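Local atomic coordinates of polysaccharide biosynthesis protein CapD (Bacillus thuringiensis HD-771, PDB entry 6BWC), a protein that probably acts as an NADP-dependent short-chain dehydrogenase on UDP-N-acetylglucosamine in the pathway to CMP-pseudaminic acid, a sugar used in flagellin glycosylation. Residues L24-Q29 with A210-I215; E30-V35 with N56-Y61; V125-N130 with T165-G170; A131-T136 with L275-E280. The protein carries 2 engineered substitutions. All coordinates share one frame; numbering follows the deposited sequence.

Contact 1. Residues L24-Q29 with A210-I215; sequences LSNVLQ and ATMLTI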
# COMPACT_ATOMS: atom_id res chain seq x y z
N LEU C 24 -33.08 1.00 -6.60
CA LEU C 24 -32.93 2.23 -7.39
C LEU C 24 -34.25 2.80 -7.83
O LEU C 24 -34.54 3.97 -7.57
CB LEU C 24 -32.07 1.98 -8.64
CG LEU C 24 -31.93 3.09 -9.68
CD1 LEU C 24 -31.62 4.41 -9.00
CD2 LEU C 24 -30.84 2.73 -10.68
N SER C 25 -35.04 1.98 -8.52
CA SER C 25 -36.34 2.42 -9.02
C SER C 25 -37.34 2.69 -7.87
O SER C 25 -38.17 3.58 -7.99
CB SER C 25 -36.89 1.42 -10.03
OG SER C 25 -36.83 0.10 -9.53
N ASN C 26 -37.23 1.97 -6.76
CA ASN C 26 -38.17 2.20 -5.66
C ASN C 26 -37.83 3.50 -4.98
O ASN C 26 -38.72 4.30 -4.74
CB ASN C 26 -38.21 1.03 -4.66
CG ASN C 26 -39.06 -0.16 -5.17
OD1 ASN C 26 -40.03 -0.56 -4.52
ND2 ASN C 26 -38.70 -0.74 -6.32
N VAL C 27 -36.54 3.73 -4.74
CA VAL C 27 -36.05 5.00 -4.19
C VAL C 27 -36.35 6.16 -5.13
O VAL C 27 -36.60 7.26 -4.68
CB VAL C 27 -34.53 4.94 -3.81
CG1 VAL C 27 -33.87 6.33 -3.73
CG2 VAL C 27 -34.34 4.23 -2.48
N LEU C 28 -36.33 5.91 -6.43
CA LEU C 28 -36.60 6.96 -7.43
C LEU C 28 -38.02 7.54 -7.39
O LEU C 28 -38.21 8.70 -7.72
CB LEU C 28 -36.24 6.50 -8.86
CG LEU C 28 -34.77 6.64 -9.32
CD1 LEU C 28 -34.54 6.00 -10.68
CD2 LEU C 28 -34.32 8.09 -9.38
N GLN C 29 -39.01 6.74 -6.98
CA GLN C 29 -40.39 7.24 -6.89
C GLN C 29 -40.67 8.13 -5.68
O GLN C 29 -41.65 8.88 -5.71
CB GLN C 29 -41.40 6.09 -6.98
CG GLN C 29 -41.70 5.69 -8.42
CD GLN C 29 -42.25 4.28 -8.54
OE1 GLN C 29 -42.74 3.69 -7.56
NE2 GLN C 29 -42.17 3.71 -9.75
N ALA C 210 -37.45 -8.53 -0.94
CA ALA C 210 -36.05 -8.16 -0.71
C ALA C 210 -35.86 -6.66 -0.75
O ALA C 210 -35.28 -6.09 0.15
CB ALA C 210 -35.13 -8.83 -1.73
N THR C 211 -36.37 -6.04 -1.80
CA THR C 211 -36.32 -4.58 -1.92
C THR C 211 -36.97 -3.83 -0.72
O THR C 211 -36.34 -2.91 -0.15
CB THR C 211 -36.97 -4.13 -3.25
OG1 THR C 211 -36.69 -5.08 -4.28
CG2 THR C 211 -36.45 -2.78 -3.68
N MET C 212 -38.19 -4.23 -0.33
CA MET C 212 -38.93 -3.55 0.75
C MET C 212 -38.31 -3.78 2.10
O MET C 212 -38.31 -2.88 2.94
CB MET C 212 -40.40 -3.97 0.78
CG MET C 212 -41.25 -3.45 -0.37
SD MET C 212 -40.92 -1.72 -0.82
CE MET C 212 -41.22 -0.92 0.78
N LEU C 213 -37.79 -4.98 2.32
CA LEU C 213 -37.07 -5.30 3.55
C LEU C 213 -35.95 -4.30 3.76
O LEU C 213 -35.88 -3.65 4.81
CB LEU C 213 -36.52 -6.74 3.49
CG LEU C 213 -35.79 -7.26 4.74
CD1 LEU C 213 -36.71 -7.20 5.96
CD2 LEU C 213 -35.20 -8.67 4.58
N THR C 214 -35.10 -4.15 2.74
CA THR C 214 -33.94 -3.25 2.78
C THR C 214 -34.34 -1.77 2.95
O THR C 214 -33.88 -1.09 3.89
CB THR C 214 -33.05 -3.39 1.52
OG1 THR C 214 -33.01 -4.75 1.06
CG2 THR C 214 -31.61 -2.92 1.82
N ILE C 215 -35.22 -1.29 2.07
CA ILE C 215 -35.76 0.07 2.18
C ILE C 215 -36.40 0.37 3.57
O ILE C 215 -36.12 1.43 4.15
CB ILE C 215 -36.69 0.38 0.97
CG1 ILE C 215 -35.84 0.70 -0.25
CG2 ILE C 215 -37.61 1.56 1.25
CD1 ILE C 215 -36.60 0.61 -1.55
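Asn26 and Val27 on one helix face Thr211 and Ile215 on another, the axes of the two short segments passing 10.7 Å apart at a signed crossing angle of -56°. The CA atoms of Asn26 and Thr211 are 8.0 Å from each other, and the gap is bridged by side chains without any hydrogen bond between the two segments. Asn26 carries most of the contact. Its CB meets CD1 of Ile215 at 3.5 Å, the extended chi2 of Ile215 (163°) carrying that methyl outward. The same CD1 lies 4.4 Å from CG2 of Val27 and thus rests against two neighbouring residues of the facing helix. Further along Asn26, CG sits 4.0 Å from the CG2 methyl of Thr211, and the two side chains cross at about a right angle. With CG2 anti to the backbone N, Thr211 turns its methyl to Asn26, while OG1 is hydrogen-bonded to Leu207 O. The amide of Asn26 likewise spends ND2 on Ser22 O, within its own helix. Its OD1 lies 4.0 Å from SD of Met212, whose bend at chi2 (-42°) brings the sulfur toward the other helix. A weak bond from Thr211 OG1 to Ser22 OG links the helices; the rest is mostly carbon contact. Helix 18-29 packs on strand 34-39 through Leu24 and Val27, and helix 207-220 on strands 123-129 and 163-169 through Thr214, as expected for neighbouring helices flanking the central parallel sheet of an NADP-binding Rossmann fold.

Contact 2. Residues E30-V35 with N56-Y61; sequences EKPKVV and NRNIRY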
# COMPACT_ATOMS: atom_id res chain seq x y z
N GLU C 30 -39.84 8.08 -4.64
CA GLU C 30 -39.90 9.10 -3.58
C GLU C 30 -39.18 10.42 -3.93
O GLU C 30 -39.18 11.38 -3.15
CB GLU C 30 -39.37 8.55 -2.27
CG GLU C 30 -40.32 7.57 -1.61
CD GLU C 30 -39.68 6.84 -0.46
OE1 GLU C 30 -38.84 7.44 0.23
OE2 GLU C 30 -40.02 5.66 -0.26
N LYS C 31 -38.57 10.46 -5.11
CA LYS C 31 -38.14 11.71 -5.74
C LYS C 31 -37.01 12.40 -4.95
O LYS C 31 -37.19 13.45 -4.38
CB LYS C 31 -39.36 12.61 -5.94
CG LYS C 31 -39.26 13.57 -7.13
CD LYS C 31 -39.67 12.92 -8.44
CE LYS C 31 -41.18 12.86 -8.64
NZ LYS C 31 -41.60 11.99 -9.80
N PRO C 32 -35.82 11.77 -4.89
CA PRO C 32 -34.67 12.28 -4.16
C PRO C 32 -33.86 13.25 -4.98
O PRO C 32 -34.04 13.32 -6.19
CB PRO C 32 -33.83 11.02 -3.95
CG PRO C 32 -34.04 10.25 -5.21
CD PRO C 32 -35.47 10.52 -5.61
N LYS C 33 -32.93 13.94 -4.33
CA LYS C 33 -32.13 14.90 -5.07
C LYS C 33 -31.31 14.21 -6.14
O LYS C 33 -31.40 14.58 -7.31
CB LYS C 33 -31.21 15.73 -4.18
CG LYS C 33 -30.45 16.79 -4.99
CD LYS C 33 -30.14 18.05 -4.19
CE LYS C 33 -30.04 19.30 -5.07
NZ LYS C 33 -30.07 20.53 -4.22
N VAL C 34 -30.54 13.21 -5.73
CA VAL C 34 -29.77 12.37 -6.64
C VAL C 34 -29.70 10.98 -6.05
O VAL C 34 -29.76 10.83 -4.84
CB VAL C 34 -28.34 12.94 -6.89
CG1 VAL C 34 -27.44 12.80 -5.67
CG2 VAL C 34 -27.70 12.27 -8.07
N VAL C 35 -29.61 9.98 -6.92
CA VAL C 35 -29.26 8.61 -6.55
C VAL C 35 -28.00 8.29 -7.32
O VAL C 35 -27.95 8.55 -8.51
CB VAL C 35 -30.33 7.58 -6.97
CG1 VAL C 35 -29.97 6.17 -6.47
CG2 VAL C 35 -31.71 7.98 -6.45
N ASN C 56 -33.26 9.14 -16.28
CA ASN C 56 -31.90 9.60 -15.93
C ASN C 56 -31.80 11.10 -15.92
O ASN C 56 -31.77 11.74 -16.99
CB ASN C 56 -30.84 9.12 -16.94
CG ASN C 56 -30.36 7.72 -16.67
OD1 ASN C 56 -30.54 7.17 -15.60
ND2 ASN C 56 -29.72 7.14 -17.67
N ARG C 57 -31.71 11.66 -14.73
CA ARG C 57 -31.47 13.09 -14.55
C ARG C 57 -31.18 13.38 -13.09
O ARG C 57 -30.35 14.23 -12.80
CB ARG C 57 -32.63 13.96 -15.06
CG ARG C 57 -34.00 13.51 -14.59
CD ARG C 57 -35.14 14.33 -15.20
NE ARG C 57 -36.30 14.34 -14.30
CZ ARG C 57 -37.14 13.32 -14.09
NH1 ARG C 57 -36.99 12.15 -14.73
NH2 ARG C 57 -38.14 13.46 -13.24
N ASN C 58 -31.87 12.68 -12.19
CA ASN C 58 -31.47 12.56 -10.78
C ASN C 58 -30.65 11.28 -10.46
O ASN C 58 -30.56 10.87 -9.31
CB ASN C 58 -32.69 12.75 -9.84
CG ASN C 58 -33.83 11.74 -10.09
OD1 ASN C 58 -33.97 11.16 -11.18
ND2 ASN C 58 -34.65 11.54 -9.06
N ILE C 59 -30.03 10.68 -11.49
CA ILE C 59 -29.20 9.47 -11.36
C ILE C 59 -27.79 9.77 -11.83
O ILE C 59 -27.62 10.43 -12.84
CB ILE C 59 -29.73 8.33 -12.24
CG1 ILE C 59 -31.20 8.06 -11.91
CG2 ILE C 59 -28.89 7.06 -12.04
CD1 ILE C 59 -31.82 6.87 -12.62
N ARG C 60 -26.79 9.27 -11.12
CA ARG C 60 -25.39 9.39 -11.56
C ARG C 60 -24.76 8.00 -11.66
O ARG C 60 -25.14 7.11 -10.92
CB ARG C 60 -24.60 10.26 -10.58
CG ARG C 60 -25.06 11.72 -10.45
CD ARG C 60 -24.82 12.56 -11.70
NE ARG C 60 -26.09 12.87 -12.34
CZ ARG C 60 -26.76 14.02 -12.23
NH1 ARG C 60 -26.28 15.06 -11.55
NH2 ARG C 60 -27.93 14.15 -12.84
N TYR C 61 -23.82 7.81 -12.58
CA TYR C 61 -23.24 6.48 -12.81
C TYR C 61 -21.71 6.44 -12.53
O TYR C 61 -20.89 6.72 -13.41
CB TYR C 61 -23.58 6.02 -14.23
CG TYR C 61 -25.07 5.82 -14.46
CD1 TYR C 61 -25.67 4.61 -14.18
CD2 TYR C 61 -25.87 6.85 -14.94
CE1 TYR C 61 -27.02 4.44 -14.37
CE2 TYR C 61 -27.23 6.69 -15.13
CZ TYR C 61 -27.80 5.47 -14.84
OH TYR C 61 -29.15 5.28 -15.02
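Val35 is gripped through both of its backbone polar atoms by the strand beside it. Its N donates to Asn58 O at 2.7 Å, and its O accepts from Arg60 N at 2.9 Å, so that Val35 pairs with Ile59 in a parallel bridge. Each acceptor also receives a CA-H...O contact: CA of Val34 lies 3.2 Å from Asn58 O, and CA of Ile59 is equally near Val35 O. Before the bridge, the Asn58 side chain extends the pairing. With chi1 at 58°, CG stands between the backbone N and the carbonyl carbon, and ND2 reaches Pro32 O at 3.4 Å, a weak but almost straight bond. The amide crosses the proline at about a right angle, ND2 lying 3.7 Å from CD of Pro32. On the neighbouring residues the contact is apolar: CG2 of Val34 meets CG of Arg60 at 3.6 Å. Arg60 bends beyond CG, and NE donates to Ile59 O at 2.9 Å from well above the carbonyl plane, 53° out of it. Other polar groups are served from outside: the backbone of Val34 bonds to Lys8 and Val10, and the Glu30 carboxylate takes a salt bridge from Lys219 and a hydrogen bond from Phe5 N. Strands 34-39 and 59-63 are the parallel strands of a beta-alpha-beta unit, linked through helix 42-51, on which Tyr61 packs. Leu24, Val27 and Leu28 of helix 18-29 cover Val35 and Ile59, while strand 9-13 continues the sheet beyond Val34.

Contact 3. Residues V125-N130 with T165-G170; sequences VFTSSN and TSVRFG. Engineered in segment 125-130: Asn130 (natural residue Asp). With NAP (NADP nicotinamide-adenine-dinucleotide phosphate), chain N.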
# COMPACT_ATOMS: atom_id res chain seq x y z
N VAL C 125 -27.15 0.47 5.26
CA VAL C 125 -27.78 -0.84 5.34
C VAL C 125 -26.89 -1.84 4.62
O VAL C 125 -26.70 -1.72 3.42
CB VAL C 125 -29.18 -0.84 4.72
CG1 VAL C 125 -29.73 -2.26 4.60
CG2 VAL C 125 -30.10 0.03 5.57
N PHE C 126 -26.34 -2.78 5.37
CA PHE C 126 -25.62 -3.90 4.79
C PHE C 126 -26.62 -5.01 4.45
O PHE C 126 -27.61 -5.26 5.18
CB PHE C 126 -24.54 -4.42 5.75
CG PHE C 126 -23.80 -5.64 5.23
CD1 PHE C 126 -23.13 -5.58 4.02
CD2 PHE C 126 -23.77 -6.82 5.96
CE1 PHE C 126 -22.45 -6.68 3.52
CE2 PHE C 126 -23.10 -7.93 5.47
CZ PHE C 126 -22.44 -7.86 4.25
N THR C 127 -26.33 -5.69 3.36
CA THR C 127 -27.19 -6.71 2.82
C THR C 127 -26.46 -8.04 3.00
O THR C 127 -25.57 -8.39 2.21
CB THR C 127 -27.50 -6.32 1.38
OG1 THR C 127 -28.67 -5.50 1.37
CG2 THR C 127 -27.74 -7.47 0.53
N SER C 128 -26.81 -8.75 4.08
CA SER C 128 -26.23 -10.08 4.40
C SER C 128 -27.12 -11.15 3.83
O SER C 128 -28.17 -10.84 3.27
CB SER C 128 -26.12 -10.30 5.92
OG SER C 128 -25.44 -11.51 6.21
N SER C 129 -26.66 -12.40 3.97
CA SER C 129 -27.45 -13.60 3.65
C SER C 129 -27.76 -14.41 4.91
O SER C 129 -27.09 -14.28 5.93
CB SER C 129 -26.67 -14.49 2.70
OG SER C 129 -27.26 -15.77 2.62
N ASN C 130 -28.76 -15.29 4.81
CA ASN C 130 -29.02 -16.25 5.87
C ASN C 130 -27.94 -17.36 5.87
O ASN C 130 -27.93 -18.25 6.73
CB ASN C 130 -30.52 -16.69 5.93
CG ASN C 130 -31.03 -17.51 4.71
OD1 ASN C 130 -32.22 -17.43 4.38
ND2 ASN C 130 -30.19 -18.31 4.08
N THR C 165 -26.77 -0.92 10.02
CA THR C 165 -27.77 -1.96 10.18
C THR C 165 -27.59 -3.04 9.14
O THR C 165 -27.21 -2.75 8.01
CB THR C 165 -29.20 -1.41 9.98
OG1 THR C 165 -29.29 -0.06 10.43
CG2 THR C 165 -30.19 -2.26 10.72
N SER C 166 -27.93 -4.27 9.51
CA SER C 166 -27.94 -5.37 8.59
C SER C 166 -29.37 -5.87 8.31
O SER C 166 -30.23 -5.89 9.18
CB SER C 166 -27.08 -6.50 9.13
OG SER C 166 -25.71 -6.18 8.95
N VAL C 167 -29.60 -6.25 7.08
CA VAL C 167 -30.82 -6.91 6.64
C VAL C 167 -30.32 -8.34 6.38
O VAL C 167 -29.12 -8.56 6.50
CB VAL C 167 -31.37 -6.12 5.44
CG1 VAL C 167 -31.70 -6.97 4.25
CG2 VAL C 167 -32.57 -5.31 5.88
N ARG C 168 -31.18 -9.33 6.09
CA ARG C 168 -30.69 -10.71 5.92
C ARG C 168 -31.63 -11.53 5.05
O ARG C 168 -32.74 -11.87 5.45
CB ARG C 168 -30.47 -11.37 7.29
CG ARG C 168 -29.44 -12.50 7.37
CD ARG C 168 -29.53 -13.20 8.74
NE ARG C 168 -28.54 -12.76 9.75
CZ ARG C 168 -28.48 -13.18 11.02
NH1 ARG C 168 -29.35 -14.05 11.51
NH2 ARG C 168 -27.54 -12.74 11.83
N PHE C 169 -31.16 -11.83 3.86
CA PHE C 169 -32.01 -12.39 2.79
C PHE C 169 -31.96 -13.92 2.74
O PHE C 169 -31.00 -14.56 3.20
CB PHE C 169 -31.52 -11.91 1.39
CG PHE C 169 -31.57 -10.42 1.14
CD1 PHE C 169 -30.68 -9.86 0.22
CD2 PHE C 169 -32.49 -9.58 1.76
CE1 PHE C 169 -30.70 -8.50 -0.07
CE2 PHE C 169 -32.51 -8.22 1.47
CZ PHE C 169 -31.61 -7.68 0.56
N GLY C 170 -32.99 -14.48 2.11
CA GLY C 170 -32.90 -15.83 1.54
C GLY C 170 -32.98 -15.76 0.04
O GLY C 170 -33.04 -14.68 -0.52
PA NAP N . -25.78 -9.22 -8.10
O1A NAP N . -26.88 -9.19 -9.12
O2A NAP N . -24.57 -10.02 -8.45
O5B NAP N . -25.33 -7.73 -7.73
C5B NAP N . -23.98 -7.47 -7.35
C4B NAP N . -23.70 -5.98 -7.51
O4B NAP N . -22.43 -5.60 -6.96
C3B NAP N . -23.61 -5.62 -8.97
O3B NAP N . -24.09 -4.28 -9.04
C2B NAP N . -22.14 -5.74 -9.26
O2B NAP N . -21.86 -5.03 -10.45
C1B NAP N . -21.53 -5.17 -7.98
N9A NAP N . -20.14 -5.56 -7.55
C8A NAP N . -19.55 -6.78 -7.45
N7A NAP N . -18.26 -6.71 -6.98
C5A NAP N . -18.02 -5.41 -6.76
C6A NAP N . -16.89 -4.57 -6.27
N6A NAP N . -15.72 -5.11 -5.91
N1A NAP N . -17.05 -3.24 -6.20
C2A NAP N . -18.20 -2.64 -6.55
N3A NAP N . -19.26 -3.32 -7.00
C4A NAP N . -19.25 -4.67 -7.13
O3 NAP N . -26.29 -9.69 -6.65
PN NAP N . -27.77 -9.52 -6.01
O1N NAP N . -28.41 -8.19 -6.38
O2N NAP N . -28.52 -10.81 -6.21
O5D NAP N . -27.44 -9.55 -4.46
C5D NAP N . -27.12 -8.34 -3.81
C4D NAP N . -26.71 -8.62 -2.36
O4D NAP N . -27.70 -9.48 -1.79
C3D NAP N . -25.35 -9.27 -2.11
O3D NAP N . -24.68 -8.55 -1.07
C2D NAP N . -25.65 -10.68 -1.65
O2D NAP N . -24.72 -11.16 -0.69
C1D NAP N . -27.05 -10.52 -1.04
N1N NAP N . -27.88 -11.73 -1.06
C2N NAP N . -28.39 -12.13 -2.23
C3N NAP N . -29.19 -13.25 -2.37
C7N NAP N . -29.74 -13.71 -3.67
O7N NAP N . -30.28 -14.82 -3.72
N7N NAP N . -29.62 -12.97 -4.78
C4N NAP N . -29.53 -14.04 -1.15
C5N NAP N . -28.90 -13.52 0.07
C6N NAP N . -28.12 -12.38 0.08
P2B NAP N . -20.49 -5.27 -11.28
O1X NAP N . -20.85 -4.54 -12.56
O2X NAP N . -19.41 -4.54 -10.52
O3X NAP N . -20.29 -6.80 -11.38
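Ser128 and Thr127 pair with Arg168 and Val167 in the middle of a parallel ladder whose strands twist by 34° against each other. The backbone bonds come first. Phe126 gives its N to Thr165 O and takes Val167 N on its O at 2.9 Å; Ser128 then donates weakly to Val167 O and accepts from Phe169 N at 3.2 Å. The last rung joins Asn130 N to Phe169 O at 2.9 Å. Asn130 is engineered, an aspartate in the natural sequence.

Packing contacts follow. CG1 of Val125 lies 4.3 Å from CB of Val167, and Ser166 OG approaches the edge of the Phe126 ring, in its plane, 3.6 Å from CD2. Phe169 borders the cofactor: its CB sits 3.3 Å from C5N of the nicotinamide, and C6N lies near the plane of the ring at its edge.

Charged and polar ends form the third group. Arg168 sends its guanidinium between Glu147 and Glu280, with a salt bridge to each; Ser128 OG also bonds to Glu147. Ser129 OG holds O4' of UDP-N-acetylglucosamine, while its CB is 3.6 Å from C5N of the nicotinamide.

The two strand ends thus place the nicotinamide next to the hexose, consistent with hydride transfer in a short-chain dehydrogenase, while on the other face of the sheet the acidic partners probably balance the buried charge of Arg168.

Contact 4. Residues A131-T136 with L275-E280; sequences AAISPT and LMTHDE. Engineered in segment 131-136: Ala131 (natural residue Lys).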
# COMPACT_ATOMS: atom_id res chain seq x y z
N ALA C 131 -27.04 -17.32 4.90
CA ALA C 131 -25.82 -18.15 4.89
C ALA C 131 -24.84 -17.88 6.04
O ALA C 131 -24.02 -18.72 6.36
CB ALA C 131 -25.10 -18.00 3.56
N ALA C 132 -24.92 -16.70 6.63
CA ALA C 132 -24.05 -16.32 7.74
C ALA C 132 -24.31 -17.11 9.02
O ALA C 132 -23.56 -16.95 9.97
CB ALA C 132 -24.22 -14.83 8.04
N ILE C 133 -25.37 -17.93 9.06
CA ILE C 133 -25.75 -18.63 10.26
C ILE C 133 -25.14 -20.01 10.22
O ILE C 133 -25.51 -20.82 9.38
CB ILE C 133 -27.27 -18.73 10.41
CG1 ILE C 133 -27.85 -17.36 10.77
CG2 ILE C 133 -27.65 -19.68 11.54
CD1 ILE C 133 -27.72 -16.32 9.69
N SER C 134 -24.23 -20.29 11.16
CA SER C 134 -23.61 -21.59 11.25
C SER C 134 -23.21 -22.06 9.84
O SER C 134 -23.70 -23.07 9.36
CB SER C 134 -24.59 -22.56 11.93
OG SER C 134 -25.11 -22.00 13.13
N PRO C 135 -22.33 -21.28 9.16
CA PRO C 135 -21.99 -21.53 7.76
C PRO C 135 -21.05 -22.71 7.51
O PRO C 135 -20.22 -23.05 8.36
CB PRO C 135 -21.29 -20.24 7.34
CG PRO C 135 -20.68 -19.71 8.60
CD PRO C 135 -21.69 -20.03 9.64
N THR C 136 -21.21 -23.29 6.32
CA THR C 136 -20.44 -24.42 5.81
C THR C 136 -19.61 -24.00 4.57
O THR C 136 -19.05 -24.86 3.86
CB THR C 136 -21.41 -25.54 5.39
OG1 THR C 136 -22.57 -25.48 6.22
CG2 THR C 136 -20.80 -26.90 5.55
N LEU C 275 -32.53 -18.71 9.49
CA LEU C 275 -32.80 -17.27 9.60
C LEU C 275 -32.00 -16.64 10.75
O LEU C 275 -31.77 -15.42 10.74
CB LEU C 275 -34.29 -17.01 9.86
CG LEU C 275 -35.34 -17.67 8.95
CD1 LEU C 275 -36.72 -17.47 9.55
CD2 LEU C 275 -35.25 -17.13 7.52
N MET C 276 -31.67 -17.48 11.75
CA MET C 276 -30.89 -17.10 12.94
C MET C 276 -30.42 -18.32 13.74
O MET C 276 -31.05 -19.37 13.72
CB MET C 276 -31.68 -16.15 13.87
CG MET C 276 -33.04 -16.64 14.31
SD MET C 276 -33.99 -15.30 15.06
CE MET C 276 -35.63 -15.69 14.52
N THR C 277 -29.31 -18.18 14.44
CA THR C 277 -28.90 -19.18 15.40
C THR C 277 -29.98 -19.31 16.49
O THR C 277 -30.81 -18.42 16.69
CB THR C 277 -27.56 -18.81 16.06
OG1 THR C 277 -27.63 -17.47 16.55
CG2 THR C 277 -26.42 -18.93 15.05
N HIS C 278 -29.96 -20.45 17.18
CA HIS C 278 -30.82 -20.65 18.33
C HIS C 278 -30.61 -19.53 19.36
O HIS C 278 -31.59 -18.91 19.80
CB HIS C 278 -30.57 -21.99 18.98
CG HIS C 278 -31.49 -22.27 20.12
ND1 HIS C 278 -31.25 -21.83 21.40
CD2 HIS C 278 -32.69 -22.89 20.15
CE1 HIS C 278 -32.25 -22.18 22.18
NE2 HIS C 278 -33.14 -22.83 21.45
N ASP C 279 -29.33 -19.31 19.72
CA ASP C 279 -28.85 -18.18 20.59
C ASP C 279 -29.52 -16.83 20.26
O ASP C 279 -30.01 -16.14 21.16
CB ASP C 279 -27.31 -18.06 20.48
CG ASP C 279 -26.70 -16.96 21.37
OD1 ASP C 279 -25.90 -16.18 20.80
OD2 ASP C 279 -26.98 -16.88 22.60
N GLU C 280 -29.57 -16.47 18.98
CA GLU C 280 -30.20 -15.22 18.53
C GLU C 280 -31.71 -15.21 18.71
O GLU C 280 -32.31 -14.14 18.95
CB GLU C 280 -29.87 -14.95 17.07
CG GLU C 280 -28.50 -14.35 16.83
CD GLU C 280 -28.24 -14.11 15.36
OE1 GLU C 280 -28.54 -15.01 14.55
OE2 GLU C 280 -27.77 -13.00 15.01
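Ile133 sets CG2 anti to its backbone N and CG1 anti to its carbonyl carbon (chi1 -72°), which spreads the two branches over the backbone of 275-277. CG1 lies 3.7 Å from CA of Met276, and CG2 is as close to N of Thr277. In Thr277, chi1 of 51° puts OG1 between the backbone N and the carbonyl carbon, with CG2 anti to the carbonyl carbon, and this methyl meets both CG2 of Ile133 at 3.8 Å and OG of Ser134 at 3.9 Å. No hydrogen bond links the two loops: the Ile133 branches lie against main chain, and the Thr277 methyl packs on side-chain atoms. The hydrogen bonds of Thr277 lie within its own loop. Its OG1 accepts from Glu280 N at 3.3 Å, an ST motif, and Glu280 OE1 returns the bond, taking Thr277 N at 3.3 Å on its anti lone pair and OG1 more weakly. The guanidinium of Arg168 bonds to Leu275 O and touches Ile133. The loop 131-136 leads from strand 123-129 of the Rossmann sheet into helix 138-156; its first residue, Ala131, is engineered (lysine in the natural sequence) and touches the bound UDP-N-acetylglucosamine. Lys270 ties down the carbonyls of Ile133 and Ser134. A second subunit packs against this surface, with Ser134 and Pro135 each meeting its own counterpart there and Thr277 resting on Thr136 of that subunit.

Overall arrangement
Contact 3 lies deepest, its centre about 6 Å from the centre of the chain, and contact 2 is the most peripheral, its centre at about 22 Å. Contacts 1 and 4 are also buried, whereas contact 2 is only partly so. Contacts 2 and 3 are parallel strand pairs of one sheet, but contact 2 forms its edge within this chain and contact 3 its ligand-bearing middle. The two helices of contact 1 cover strands of both. Contact 4 lies across the chain's centre from contacts 1 and 2 and is connected to contact 3 by Arg168. Backbone hydrogen bonds dominate in the two strand pairs, whereas contacts 1 and 4 rely on van der Waals packing.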